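Local coordinates for protein polymerase subunit PA (Dhori virus, PDB 4CGS) that forms part of the viral polymerase, probably binding RNA, and carries at its N-terminus the counterpart of the orthomyxovirus cap-snatching domain, at residues V57-V62 / R135-E140; Q78-A83 / D89-K94; D50-N55 / D139-Q144. All blocks are in the same frame, centred on the assembly; numbering follows the deposited sequence.

Overall arrangement
All three contacts reach the five-stranded mixed sheet of this N-terminal domain. Contact 1 is buried and polar, built on two tyrosine hydroxyls, an arginine and two waters. Contact 3 lies beside it, with centres about 5 Å apart, and is only partly buried. Their second segments overlap at D139 and E140, and their first segments lie on neighbouring strands. Contact 3 is mostly a histidine packed on a helix start. Contact 2 is apolar and partly buried, and it ties strand 90-92 to the loop after helix 68-78. It meets contact 1 partly through D92, which salt-bridges R59 and hydrogen-bonds Y137.

Contact 1: V57-V62 / R135-E140; sequences VPRYIV and REYLDE
R59 and Y60 reach from the sheet toward Y137, which approaches from the opposite direction. The R59 chain begins at CB with CG anti to the backbone N (chi1 174°). CG therefore lies over one face of the Y60 ring, toward its rim. The next carbon, R59 CD, runs 3.6 Å from Y60 CE2. The chain stays extended to the guanidinium, whose centre has Y60 OH 3.2 Å above its plane. At the tip, R59 NH1 gives a weak bond of 3.0 Å to water 1. R59 NH2 donates to water 2 at 3.2 Å. Both waters donate to Y137 O, the carbonyl of the last helical residue. The waters thus link the R59 side chain, at the break in strand 57-62, to the end of helix 132-137 in this N-terminal domain, the counterpart of the orthomyxovirus cap-snatching domains. R59 NH2 also lies 3.7 Å from Y137 OH, with the guanidinium and phenol planes 68° apart. Its salt bridge is to D92, which also bonds Y137 OH. Y60 OH donates to Y137 OH at 2.8 Å, and the Y137 oxygen sits at the edge of the Y60 ring, in its plane.

Contact 2: Q78-A83 / D89-K94; sequences QNLIFA and DLLDLK
Q78 and L93 cross at about a right angle. The Q78 chain bends at chi2 (-69°), which lays its amide end against the two methyls of L93. Q78 OE1 is 3.7 Å from L93 CD2, and Q78 NE2 is 4.0 Å from L93 CD1. These are van der Waals contacts of a polar group with methyls.

L80 comes in beside them. It slides past L91 in the opposite direction, and its CD1 lies 4.1 Å from L91 CB. The same methyl meets L93 at an oblique slant, with L80 CD1 3.8 Å from L93 CD2. One branch of L80 thus touches both L91 and L93. Further along, F82 also runs counter to L91. Its CE1 is 4.0 Å from L91 CD2, and the methyl approaches the ring obliquely.

The two segments flank a short connection. Helix 68-78 ends in a Schellman motif, with N79 at positive phi, and the chain then runs on to strand 90-92. M75 of that helix touches both F82 and L91. At the start of the strand, D89 and L90 both face V99, a classic beta bulge.

D92 points away from the loop. Its OD1 accepts from K94 N at 3.0 Å with a bent angle of 130°, an Asx turn, while OD2 goes to R59 and Y137. The chemistry is thus divided: leucines, phenylalanine and the Q78 side chain meet by dispersion and shape on one side of the strand, and the carboxylate is held by polar partners on the other.

Contact 3: D50-N55 / D139-Q144; sequences DMHLHN and DEVQRQ
H52 packs against the first turn of helix 140-157, mainly on Q142 and V141. The van der Waals contacts come first. Q142 CG is 3.5 Å from H52 NE2, and the Q142 chain runs on, extended, across the ring. Its amide nitrogen NE2 ends 4.2 Å above the centre of one face of the imidazole, with the amide and ring planes 48° apart. V141 comes to the ring edge instead, where its CG1 is 4.1 Å from H52 CE1. The D139 carboxylate approaches the same carbon obliquely, with D139 OD1 4.1 Å from H52 CE1.

H52 ND1 and D139 OD2 are 4.3 Å apart, too far for a bond; any attraction depends on the unseen charge of H52. The nearby helix start would probably favour the charged form of D139.

Two hydrogen bonds lie within the helix start. Chi1 of 76° sets the D139 carboxylate between its own backbone N and carbonyl carbon, turned toward the turn that follows. There D139 OD1 accepts from Q142 N at 2.9 Å, with an N-H...O angle of 177°. In return D139 N donates to Q142 OE1, also 2.9 Å and nearly straight, in the carbonyl plane on a lone pair. Outside the helix, Q142 NE2 bonds I48 O and Y60 OH, so both ends of a buried amide are satisfied and its flip is fixed.

D139 as N-cap and Q142 three residues on form a capping box. It starts the long helix of the domain, and the box also provides the surface on which the residue before strand 53-54 rests.

Contact 1: V57-V62 / R135-E140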
loop_
_atom_site.group_PDB
_atom_site.type_symbol
_atom_site.label_atom_id
_atom_site.label_comp_id
_atom_site.label_asym_id
_atom_site.label_seq_id
_atom_site.Cartn_x
_atom_site.Cartn_y
_atom_site.Cartn_z
ATOM N N VAL A 57 4.048 19.954 8.280
ATOM C CA VAL A 57 2.771 19.475 7.734
ATOM C C VAL A 57 3.006 18.038 7.217
ATOM O O VAL A 57 4.171 17.593 7.141
ATOM C CB VAL A 57 2.235 20.385 6.617
ATOM C CG1 VAL A 57 1.950 21.751 7.164
ATOM C CG2 VAL A 57 3.158 20.447 5.387
ATOM N N PRO A 58 1.911 17.290 6.874
ATOM C CA PRO A 58 2.147 15.889 6.470
ATOM C C PRO A 58 3.182 15.818 5.332
ATOM O O PRO A 58 3.130 16.564 4.359
ATOM C CB PRO A 58 0.712 15.447 6.010
ATOM C CG PRO A 58 -0.196 16.182 6.943
ATOM C CD PRO A 58 0.473 17.519 7.172
ATOM N N ARG A 59 4.094 14.874 5.490
ATOM C CA ARG A 59 5.114 14.589 4.477
ATOM C C ARG A 59 4.526 14.059 3.205
ATOM O O ARG A 59 5.064 14.253 2.137
ATOM C CB ARG A 59 6.160 13.686 5.054
ATOM C CG ARG A 59 7.207 13.207 4.070
ATOM C CD ARG A 59 8.230 12.384 4.819
ATOM N NE ARG A 59 9.100 11.631 3.910
ATOM C CZ ARG A 59 10.029 10.758 4.236
ATOM N NH1 ARG A 59 10.173 10.403 5.479
ATOM N NH2 ARG A 59 10.681 10.133 3.282
ATOM N N TYR A 60 3.449 13.301 3.319
ATOM C CA TYR A 60 2.891 12.550 2.218
ATOM C C TYR A 60 1.519 12.994 1.848
ATOM O O TYR A 60 0.747 13.417 2.725
ATOM C CB TYR A 60 2.771 11.057 2.584
ATOM C CG TYR A 60 4.110 10.395 2.765
ATOM C CD1 TYR A 60 4.831 9.850 1.696
ATOM C CD2 TYR A 60 4.721 10.326 4.024
ATOM C CE1 TYR A 60 6.053 9.221 1.884
ATOM C CE2 TYR A 60 5.914 9.693 4.220
ATOM C CZ TYR A 60 6.588 9.125 3.152
ATOM O OH TYR A 60 7.814 8.514 3.418
ATOM N N ILE A 61 1.221 12.950 0.565
ATOM C CA ILE A 61 -0.143 12.976 0.030
ATOM C C ILE A 61 -0.485 11.581 -0.428
ATOM O O ILE A 61 0.264 10.997 -1.205
ATOM C CB ILE A 61 -0.260 13.969 -1.152
ATOM C CG1 ILE A 61 0.096 15.388 -0.647
ATOM C CG2 ILE A 61 -1.643 13.924 -1.749
ATOM C CD1 ILE A 61 0.230 16.427 -1.790
ATOM N N VAL A 62 -1.557 11.003 0.065
ATOM C CA VAL A 62 -1.977 9.687 -0.359
ATOM C C VAL A 62 -2.905 9.820 -1.505
ATOM O O VAL A 62 -3.995 10.387 -1.351
ATOM C CB VAL A 62 -2.657 8.866 0.822
ATOM C CG1 VAL A 62 -3.193 7.533 0.286
ATOM C CG2 VAL A 62 -1.689 8.626 1.992
ATOM N N ARG A 135 13.644 -1.106 2.559
ATOM C CA ARG A 135 14.232 -0.972 3.899
ATOM C C ARG A 135 15.102 0.252 4.048
ATOM O O ARG A 135 15.238 0.785 5.138
ATOM C CB ARG A 135 15.095 -2.233 4.241
ATOM C CG ARG A 135 14.351 -3.514 4.170
ATOM C CD ARG A 135 15.275 -4.601 4.592
ATOM N NE ARG A 135 16.450 -4.879 3.817
ATOM C CZ ARG A 135 16.695 -5.989 3.100
ATOM N NH1 ARG A 135 15.764 -6.875 2.746
ATOM N NH2 ARG A 135 17.946 -6.141 2.628
ATOM N N GLU A 136 15.740 0.685 2.962
ATOM C CA GLU A 136 16.577 1.835 3.019
ATOM C C GLU A 136 15.799 3.126 2.920
ATOM O O GLU A 136 16.158 4.123 3.538
ATOM C CB GLU A 136 17.600 1.767 1.875
ATOM C CG GLU A 136 18.476 2.984 1.750
ATOM C CD GLU A 136 19.449 3.181 2.911
ATOM O OE1 GLU A 136 20.022 2.165 3.390
ATOM O OE2 GLU A 136 19.635 4.368 3.331
ATOM N N TYR A 137 14.720 3.097 2.133
ATOM C CA TYR A 137 13.870 4.253 1.941
ATOM C C TYR A 137 13.100 4.574 3.208
ATOM O O TYR A 137 13.034 5.715 3.637
ATOM C CB TYR A 137 12.909 4.061 0.766
ATOM C CG TYR A 137 11.826 5.085 0.740
ATOM C CD1 TYR A 137 12.106 6.397 0.390
ATOM C CD2 TYR A 137 10.560 4.783 1.076
ATOM C CE1 TYR A 137 11.099 7.341 0.368
ATOM C CE2 TYR A 137 9.546 5.729 1.074
ATOM C CZ TYR A 137 9.821 7.002 0.725
ATOM O OH TYR A 137 8.858 8.004 0.821
ATOM N N LEU A 138 12.429 3.568 3.775
ATOM C CA LEU A 138 11.599 3.742 4.972
ATOM C C LEU A 138 12.507 3.940 6.221
ATOM O O LEU A 138 13.561 3.314 6.345
ATOM C CB LEU A 138 10.656 2.544 5.180
ATOM C CG LEU A 138 9.599 2.339 4.111
ATOM C CD1 LEU A 138 8.852 1.071 4.501
ATOM C CD2 LEU A 138 8.636 3.507 4.006
ATOM N N ASP A 139 12.065 4.829 7.112
ATOM C CA ASP A 139 12.773 5.045 8.366
ATOM C C ASP A 139 12.417 3.970 9.365
ATOM O O ASP A 139 11.497 3.164 9.126
ATOM C CB ASP A 139 12.647 6.454 8.857
ATOM C CG ASP A 139 11.383 6.832 9.459
ATOM O OD1 ASP A 139 10.590 6.000 9.828
ATOM O OD2 ASP A 139 11.269 8.114 9.646
ATOM N N GLU A 140 13.068 3.948 10.528
ATOM C CA GLU A 140 12.879 2.822 11.446
ATOM C C GLU A 140 11.420 2.761 11.922
ATOM O O GLU A 140 10.862 1.668 12.049
ATOM C CB GLU A 140 13.858 2.942 12.602
ATOM C CG GLU A 140 13.862 1.729 13.491
ATOM C CD GLU A 140 14.820 1.796 14.682
ATOM O OE1 GLU A 140 15.381 2.849 14.904
ATOM O OE2 GLU A 140 14.962 0.798 15.404
HETATM O O HOH W 1 11.426 7.671 5.009
HETATM O O HOH W 2 13.404 8.523 2.729
#

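Contact 2: Q78-A83 / D89-K94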
loop_
_atom_site.group_PDB
_atom_site.type_symbol
_atom_site.label_atom_id
_atom_site.label_comp_id
_atom_site.label_asym_id
_atom_site.label_seq_id
_atom_site.Cartn_x
_atom_site.Cartn_y
_atom_site.Cartn_z
ATOM N N GLN A 78 2.061 20.351 -6.614
ATOM C CA GLN A 78 3.364 20.090 -6.009
ATOM C C GLN A 78 4.514 20.086 -6.997
ATOM O O GLN A 78 5.660 19.906 -6.630
ATOM C CB GLN A 78 3.421 18.757 -5.265
ATOM C CG GLN A 78 2.439 18.755 -4.088
ATOM C CD GLN A 78 2.845 19.673 -2.988
ATOM O OE1 GLN A 78 4.038 19.964 -2.833
ATOM N NE2 GLN A 78 1.906 20.094 -2.175
ATOM N N ASN A 79 4.202 20.218 -8.276
ATOM C CA ASN A 79 5.196 20.049 -9.334
ATOM C C ASN A 79 5.976 18.743 -9.217
ATOM O O ASN A 79 7.174 18.739 -9.375
ATOM C CB ASN A 79 6.144 21.270 -9.374
ATOM C CG ASN A 79 6.946 21.349 -10.662
ATOM O OD1 ASN A 79 6.458 20.938 -11.757
ATOM N ND2 ASN A 79 8.174 21.854 -10.568
ATOM N N LEU A 80 5.216 17.670 -8.956
ATOM C CA LEU A 80 5.750 16.306 -8.920
ATOM C C LEU A 80 4.998 15.527 -9.954
ATOM O O LEU A 80 3.860 15.124 -9.776
ATOM C CB LEU A 80 5.564 15.650 -7.567
ATOM C CG LEU A 80 6.366 16.220 -6.460
ATOM C CD1 LEU A 80 5.780 15.687 -5.143
ATOM C CD2 LEU A 80 7.865 15.932 -6.604
ATOM N N ILE A 81 5.614 15.429 -11.153
ATOM C CA ILE A 81 4.925 14.950 -12.361
ATOM C C ILE A 81 5.560 13.629 -12.795
ATOM O O ILE A 81 6.789 13.425 -12.698
ATOM C CB ILE A 81 5.084 15.951 -13.518
ATOM C CG1 ILE A 81 4.807 17.423 -13.061
ATOM C CG2 ILE A 81 4.129 15.538 -14.675
ATOM C CD1 ILE A 81 3.449 17.696 -12.429
ATOM N N PHE A 82 4.732 12.697 -13.208
ATOM C CA PHE A 82 5.140 11.309 -13.551
ATOM C C PHE A 82 4.468 10.896 -14.849
ATOM O O PHE A 82 3.560 11.536 -15.290
ATOM C CB PHE A 82 4.704 10.374 -12.458
ATOM C CG PHE A 82 5.258 10.747 -11.097
ATOM C CD1 PHE A 82 4.604 11.732 -10.327
ATOM C CD2 PHE A 82 6.517 10.280 -10.660
ATOM C CE1 PHE A 82 5.110 12.154 -9.125
ATOM C CE2 PHE A 82 6.943 10.687 -9.418
ATOM C CZ PHE A 82 6.258 11.651 -8.705
ATOM N N ALA A 83 4.987 9.826 -15.446
ATOM C CA ALA A 83 4.553 9.452 -16.812
ATOM C C ALA A 83 4.172 7.993 -16.897
ATOM O O ALA A 83 4.290 7.346 -17.953
ATOM C CB ALA A 83 5.675 9.821 -17.816
ATOM N N ASP A 89 0.983 5.958 -5.587
ATOM C CA ASP A 89 0.129 5.779 -4.413
ATOM C C ASP A 89 0.279 6.862 -3.357
ATOM O O ASP A 89 -0.682 7.261 -2.708
ATOM C CB ASP A 89 0.377 4.348 -3.831
ATOM C CG ASP A 89 0.038 3.288 -4.805
ATOM O OD1 ASP A 89 -1.163 3.312 -5.278
ATOM O OD2 ASP A 89 0.871 2.416 -5.079
ATOM N N LEU A 90 1.511 7.384 -3.234
ATOM C CA LEU A 90 1.779 8.510 -2.396
ATOM C C LEU A 90 2.731 9.502 -3.104
ATOM O O LEU A 90 3.537 9.112 -3.934
ATOM C CB LEU A 90 2.407 8.163 -1.020
ATOM C CG LEU A 90 1.826 7.061 -0.170
ATOM C CD1 LEU A 90 2.417 5.697 -0.535
ATOM C CD2 LEU A 90 1.978 7.368 1.316
ATOM N N LEU A 91 2.641 10.787 -2.756
ATOM C CA LEU A 91 3.638 11.762 -3.048
ATOM C C LEU A 91 4.452 12.020 -1.774
ATOM O O LEU A 91 3.856 12.332 -0.751
ATOM C CB LEU A 91 3.026 13.020 -3.592
ATOM C CG LEU A 91 2.108 12.965 -4.785
ATOM C CD1 LEU A 91 1.648 14.364 -5.168
ATOM C CD2 LEU A 91 2.756 12.186 -5.936
ATOM N N ASP A 92 5.789 11.901 -1.843
ATOM C CA ASP A 92 6.659 12.153 -0.737
ATOM C C ASP A 92 7.187 13.580 -0.942
ATOM O O ASP A 92 8.001 13.822 -1.841
ATOM C CB ASP A 92 7.793 11.155 -0.755
ATOM C CG ASP A 92 8.807 11.378 0.339
ATOM O OD1 ASP A 92 8.862 12.443 0.964
ATOM O OD2 ASP A 92 9.609 10.425 0.600
ATOM N N LEU A 93 6.670 14.525 -0.159
ATOM C CA LEU A 93 6.996 15.931 -0.357
ATOM C C LEU A 93 8.384 16.300 0.197
ATOM O O LEU A 93 8.968 17.383 -0.109
ATOM C CB LEU A 93 5.915 16.784 0.263
ATOM C CG LEU A 93 4.468 16.494 -0.169
ATOM C CD1 LEU A 93 3.486 17.495 0.437
ATOM C CD2 LEU A 93 4.413 16.511 -1.699
ATOM N N LYS A 94 8.944 15.440 1.026
ATOM C CA LYS A 94 10.339 15.656 1.566
ATOM C C LYS A 94 11.326 15.285 0.518
ATOM O O LYS A 94 12.198 16.112 0.166
ATOM C CB LYS A 94 10.519 14.897 2.859
ATOM C CG LYS A 94 11.927 14.957 3.366
ATOM C CD LYS A 94 12.080 14.021 4.547
ATOM C CE LYS A 94 13.494 13.995 5.074
ATOM N NZ LYS A 94 13.560 12.954 6.114
#

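Contact 3: D50-N55 / D139-Q144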
loop_
_atom_site.group_PDB
_atom_site.type_symbol
_atom_site.label_atom_id
_atom_site.label_comp_id
_atom_site.label_asym_id
_atom_site.label_seq_id
_atom_site.Cartn_x
_atom_site.Cartn_y
_atom_site.Cartn_z
ATOM N N ASP A 50 1.283 8.117 8.265
ATOM C CA ASP A 50 0.760 8.410 9.631
ATOM C C ASP A 50 1.587 9.335 10.477
ATOM O O ASP A 50 2.584 8.892 11.000
ATOM C CB ASP A 50 0.611 7.090 10.410
ATOM C CG ASP A 50 -0.088 7.219 11.802
ATOM O OD1 ASP A 50 -0.836 8.204 12.118
ATOM O OD2 ASP A 50 0.009 6.227 12.584
ATOM N N MET A 51 1.183 10.602 10.634
ATOM C CA MET A 51 1.821 11.583 11.570
ATOM C C MET A 51 3.266 11.883 11.172
ATOM O O MET A 51 3.996 12.528 11.922
ATOM C CB MET A 51 1.730 11.125 13.021
ATOM C CG MET A 51 0.298 11.051 13.542
ATOM S SD MET A 51 0.051 10.357 15.215
ATOM C CE MET A 51 0.661 8.650 15.180
ATOM N N HIS A 52 3.715 11.500 9.976
ATOM C CA HIS A 52 5.065 11.862 9.528
ATOM C C HIS A 52 4.986 13.242 8.899
ATOM O O HIS A 52 4.182 13.463 8.004
ATOM C CB HIS A 52 5.612 10.851 8.507
ATOM C CG HIS A 52 6.040 9.610 9.139
ATOM N ND1 HIS A 52 7.218 9.497 9.813
ATOM C CD2 HIS A 52 5.359 8.425 9.323
ATOM C CE1 HIS A 52 7.257 8.251 10.379
ATOM N NE2 HIS A 52 6.105 7.638 10.133
ATOM N N LEU A 53 5.818 14.169 9.363
ATOM C CA LEU A 53 5.756 15.581 8.935
ATOM C C LEU A 53 7.014 15.966 8.187
ATOM O O LEU A 53 8.116 15.399 8.406
ATOM C CB LEU A 53 5.572 16.533 10.130
ATOM C CG LEU A 53 4.369 16.378 11.079
ATOM C CD1 LEU A 53 4.572 17.384 12.213
ATOM C CD2 LEU A 53 2.999 16.499 10.415
ATOM N N HIS A 54 6.857 16.935 7.319
ATOM C CA HIS A 54 7.954 17.618 6.645
ATOM C C HIS A 54 7.551 19.077 6.553
ATOM O O HIS A 54 6.459 19.367 6.121
ATOM C CB HIS A 54 8.193 17.032 5.219
ATOM C CG HIS A 54 9.075 17.920 4.335
ATOM N ND1 HIS A 54 10.379 18.116 4.622
ATOM C CD2 HIS A 54 8.787 18.629 3.207
ATOM C CE1 HIS A 54 10.899 18.965 3.697
ATOM N NE2 HIS A 54 9.933 19.289 2.831
ATOM N N ASN A 55 8.380 19.988 7.074
ATOM C CA ASN A 55 8.119 21.410 7.118
ATOM C C ASN A 55 6.795 21.674 7.833
ATOM O O ASN A 55 6.011 22.548 7.425
ATOM C CB ASN A 55 8.106 21.965 5.700
ATOM C CG ASN A 55 8.225 23.447 5.657
ATOM O OD1 ASN A 55 8.704 24.065 6.584
ATOM N ND2 ASN A 55 7.772 24.023 4.586
ATOM N N ASP A 139 12.065 4.829 7.112
ATOM C CA ASP A 139 12.773 5.045 8.366
ATOM C C ASP A 139 12.417 3.970 9.365
ATOM O O ASP A 139 11.497 3.164 9.126
ATOM C CB ASP A 139 12.647 6.454 8.857
ATOM C CG ASP A 139 11.383 6.832 9.459
ATOM O OD1 ASP A 139 10.590 6.000 9.828
ATOM O OD2 ASP A 139 11.269 8.114 9.646
ATOM N N GLU A 140 13.068 3.948 10.528
ATOM C CA GLU A 140 12.879 2.822 11.446
ATOM C C GLU A 140 11.420 2.761 11.922
ATOM O O GLU A 140 10.862 1.668 12.049
ATOM C CB GLU A 140 13.858 2.942 12.602
ATOM C CG GLU A 140 13.862 1.729 13.491
ATOM C CD GLU A 140 14.820 1.796 14.682
ATOM O OE1 GLU A 140 15.381 2.849 14.904
ATOM O OE2 GLU A 140 14.962 0.798 15.404
ATOM N N VAL A 141 10.812 3.892 12.208
ATOM C CA VAL A 141 9.428 3.936 12.688
ATOM C C VAL A 141 8.482 3.453 11.602
ATOM O O VAL A 141 7.588 2.645 11.854
ATOM C CB VAL A 141 9.039 5.384 13.164
ATOM C CG1 VAL A 141 7.531 5.458 13.424
ATOM C CG2 VAL A 141 9.802 5.796 14.425
ATOM N N GLN A 142 8.675 3.909 10.352
ATOM C CA GLN A 142 7.887 3.390 9.267
ATOM C C GLN A 142 8.027 1.901 9.044
ATOM O O GLN A 142 7.039 1.197 8.864
ATOM C CB GLN A 142 8.262 4.133 7.975
ATOM C CG GLN A 142 7.917 5.623 7.959
ATOM C CD GLN A 142 8.405 6.296 6.724
ATOM O OE1 GLN A 142 9.614 6.184 6.436
ATOM N NE2 GLN A 142 7.552 7.012 6.004
ATOM N N ARG A 143 9.256 1.404 9.099
ATOM C CA ARG A 143 9.445 -0.029 8.981
ATOM C C ARG A 143 8.742 -0.835 10.063
ATOM O O ARG A 143 8.087 -1.832 9.804
ATOM C CB ARG A 143 10.972 -0.423 8.942
ATOM C CG ARG A 143 11.724 0.175 7.804
ATOM C CD ARG A 143 13.054 -0.421 7.639
ATOM N NE ARG A 143 13.911 -0.353 8.803
ATOM C CZ ARG A 143 14.707 0.666 9.082
ATOM N NH1 ARG A 143 14.752 1.746 8.314
ATOM N NH2 ARG A 143 15.458 0.629 10.170
ATOM N N GLN A 144 8.821 -0.322 11.273
ATOM C CA GLN A 144 8.121 -0.946 12.401
ATOM C C GLN A 144 6.631 -0.924 12.227
ATOM O O GLN A 144 6.015 -1.972 12.432
ATOM C CB GLN A 144 8.564 -0.266 13.709
ATOM C CG GLN A 144 9.953 -0.619 14.241
ATOM C CD GLN A 144 9.871 -1.997 14.885
ATOM O OE1 GLN A 144 9.543 -2.144 16.084
ATOM N NE2 GLN A 144 10.102 -2.994 14.093
#